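Local coordinates for protein acetyltransferase-like, GNAT family (Bacteroides thetaiotaomicron, PDB 3EY5) that is a putative GNAT-family N-acetyltransferase that probably transfers an acetyl group to an amine of its substrate, at residues 5-10 with 52-58. Numbering follows the deposited sequence.
Sequences IRFQPI and NNIIFDD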
loop_
_atom_site.group_PDB
_atom_site.type_symbol
_atom_site.label_atom_id
_atom_site.label_comp_id
_atom_site.label_asym_id
_atom_site.label_seq_id
_atom_site.Cartn_x
_atom_site.Cartn_y
_atom_site.Cartn_z
ATOM N N ILE A 5 16.779 6.106 5.516
ATOM C CA ILE A 5 15.300 6.121 5.319
ATOM C C ILE A 5 14.650 5.646 6.586
ATOM O O ILE A 5 15.121 4.710 7.213
ATOM C CB ILE A 5 14.832 5.263 4.118
ATOM C CG1 ILE A 5 15.424 5.813 2.822
ATOM C CG2 ILE A 5 13.285 5.185 4.071
ATOM C CD1 ILE A 5 14.421 6.246 1.786
ATOM N N ARG A 6 13.550 6.282 6.946
ATOM C CA ARG A 6 12.901 6.052 8.225
ATOM C C ARG A 6 11.384 6.158 8.103
ATOM O O ARG A 6 10.871 7.090 7.483
ATOM C CB ARG A 6 13.420 7.108 9.201
ATOM C CG ARG A 6 12.868 6.999 10.585
ATOM C CD ARG A 6 13.634 7.933 11.520
ATOM N NE ARG A 6 13.283 9.332 11.287
ATOM C CZ ARG A 6 12.145 9.895 11.673
ATOM N NH1 ARG A 6 11.215 9.179 12.302
ATOM N NH2 ARG A 6 11.933 11.179 11.421
ATOM N N PHE A 7 10.671 5.202 8.699
ATOM C CA PHE A 7 9.217 5.251 8.746
ATOM C C PHE A 7 8.737 5.657 10.119
ATOM O O PHE A 7 9.166 5.082 11.155
ATOM C CB PHE A 7 8.626 3.886 8.426
ATOM C CG PHE A 7 9.168 3.278 7.178
ATOM C CD1 PHE A 7 8.516 3.439 5.982
ATOM C CD2 PHE A 7 10.350 2.557 7.200
ATOM C CE1 PHE A 7 9.020 2.870 4.810
ATOM C CE2 PHE A 7 10.858 1.997 6.033
ATOM C CZ PHE A 7 10.191 2.161 4.839
ATOM N N GLN A 8 7.829 6.623 10.145
ATOM C CA GLN A 8 7.256 7.020 11.412
ATOM C C GLN A 8 5.730 7.133 11.419
ATOM O O GLN A 8 5.143 7.893 10.637
ATOM C CB GLN A 8 7.974 8.241 12.003
ATOM C CG GLN A 8 7.726 9.592 11.381
ATOM C CD GLN A 8 7.838 10.697 12.456
ATOM O OE1 GLN A 8 6.936 10.864 13.279
ATOM N NE2 GLN A 8 8.949 11.441 12.452
ATOM N N PRO A 9 5.092 6.315 12.272
ATOM C CA PRO A 9 3.642 6.323 12.409
ATOM C C PRO A 9 3.154 7.751 12.625
ATOM O O PRO A 9 3.833 8.571 13.245
ATOM C CB PRO A 9 3.397 5.473 13.657
ATOM C CG PRO A 9 4.577 4.550 13.714
ATOM C CD PRO A 9 5.729 5.290 13.132
ATOM N N ILE A 10 1.993 8.052 12.084
ATOM C CA ILE A 10 1.507 9.400 12.152
ATOM C C ILE A 10 0.054 9.390 12.551
ATOM O O ILE A 10 -0.683 8.458 12.238
ATOM C CB ILE A 10 1.822 10.145 10.818
ATOM C CG1 ILE A 10 2.384 11.512 11.092
ATOM C CG2 ILE A 10 0.705 10.109 9.752
ATOM C CD1 ILE A 10 3.885 11.458 11.147
ATOM N N ASN A 52 -0.737 4.519 9.440
ATOM C CA ASN A 52 -0.377 5.567 8.496
ATOM C C ASN A 52 1.023 6.090 8.829
ATOM O O ASN A 52 1.270 6.521 9.954
ATOM C CB ASN A 52 -1.421 6.694 8.591
ATOM C CG ASN A 52 -1.462 7.568 7.355
ATOM O OD1 ASN A 52 -0.461 7.692 6.618
ATOM N ND2 ASN A 52 -2.643 8.178 7.100
ATOM N N ASN A 53 1.945 6.023 7.871
ATOM C CA ASN A 53 3.328 6.380 8.143
ATOM C C ASN A 53 3.915 7.332 7.140
ATOM O O ASN A 53 3.704 7.178 5.933
ATOM C CB ASN A 53 4.245 5.145 8.190
ATOM C CG ASN A 53 3.701 4.037 9.055
ATOM O OD1 ASN A 53 4.156 3.839 10.187
ATOM N ND2 ASN A 53 2.740 3.262 8.506
ATOM N N ILE A 54 4.684 8.300 7.646
ATOM C CA ILE A 54 5.447 9.202 6.787
ATOM C C ILE A 54 6.833 8.582 6.616
ATOM O O ILE A 54 7.373 7.900 7.519
ATOM C CB ILE A 54 5.448 10.687 7.301
ATOM C CG1 ILE A 54 6.310 11.566 6.408
ATOM C CG2 ILE A 54 5.965 10.768 8.723
ATOM C CD1 ILE A 54 6.109 13.056 6.638
ATOM N N ILE A 55 7.381 8.755 5.432
ATOM C CA ILE A 55 8.673 8.207 5.134
ATOM C C ILE A 55 9.663 9.382 5.132
ATOM O O ILE A 55 9.432 10.393 4.462
ATOM C CB ILE A 55 8.673 7.485 3.776
ATOM C CG1 ILE A 55 7.637 6.331 3.757
ATOM C CG2 ILE A 55 10.035 6.959 3.478
ATOM C CD1 ILE A 55 7.373 5.871 2.391
ATOM N N PHE A 56 10.738 9.250 5.899
ATOM C CA PHE A 56 11.763 10.274 5.943
ATOM C C PHE A 56 13.048 9.855 5.285
ATOM O O PHE A 56 13.415 8.689 5.314
ATOM C CB PHE A 56 12.076 10.634 7.386
ATOM C CG PHE A 56 10.995 11.398 8.066
ATOM C CD1 PHE A 56 9.973 10.734 8.730
ATOM C CD2 PHE A 56 11.010 12.785 8.065
ATOM C CE1 PHE A 56 8.969 11.458 9.372
ATOM C CE2 PHE A 56 10.013 13.507 8.710
ATOM C CZ PHE A 56 8.991 12.840 9.360
ATOM N N ASP A 57 13.739 10.814 4.686
ATOM C CA ASP A 57 15.161 10.649 4.362
ATOM C C ASP A 57 15.867 11.656 5.261
ATOM O O ASP A 57 15.954 12.837 4.970
ATOM C CB ASP A 57 15.411 10.857 2.871
ATOM C CG ASP A 57 16.877 10.740 2.485
ATOM O OD1 ASP A 57 17.510 9.697 2.760
ATOM O OD2 ASP A 57 17.403 11.707 1.883
ATOM N N ASP A 58 16.322 11.141 6.397
ATOM C CA ASP A 58 16.711 11.914 7.581
ATOM C C ASP A 58 15.519 12.614 8.171
ATOM O O ASP A 58 14.611 11.977 8.675
ATOM C CB ASP A 58 17.829 12.907 7.272
ATOM C CG ASP A 58 19.091 12.220 6.867
ATOM O OD1 ASP A 58 20.020 12.928 6.417
ATOM O OD2 ASP A 58 19.149 10.967 7.002
#
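Start at Ile5, whose CG2 packs 3.7 Å from CG2 of Ile55 while its CA sits 3.2 Å from Phe56 O, a CA-H...O contact. Arg6 then opens the antiparallel ladder: its N donates to Phe56 O (2.9 Å) and its O accepts from Phe56 N (2.7 Å). On the face that carries the Arg6 and Phe56 side chains, the Arg6 guanidinium lies flat on the Phe56 ring, planes 16° apart, an off-centre cation-pi stack with CZ 4.3 Å from the ring centroid. Phe7, on the other face, forms a non-hydrogen-bonded pair with Ile55 and sets CD1 3.8 Å from Ile55 CG1. Gln8 repeats the two-bond pattern with Ile54 (N to O 3.0 Å, O from N 3.1 Å). Pro9 has no amide hydrogen to give, but it pairs with Asn53 at a non-hydrogen-bonded position, so the ladder loses nothing. Ile10 N closes it on Asn52 O at 2.7 Å, and Ile10 CD1 reaches 3.3 Å from Ile54 CG2. Strand 6-9 is the edge strand of the GNAT sheet, followed inward by 50-57 and 60-69. Helix 90-101 covers the Phe7 face, where Phe101 stacks on Phe7; helix 15-28 packs against the opposite face, with His17 edge-to-face to Phe56.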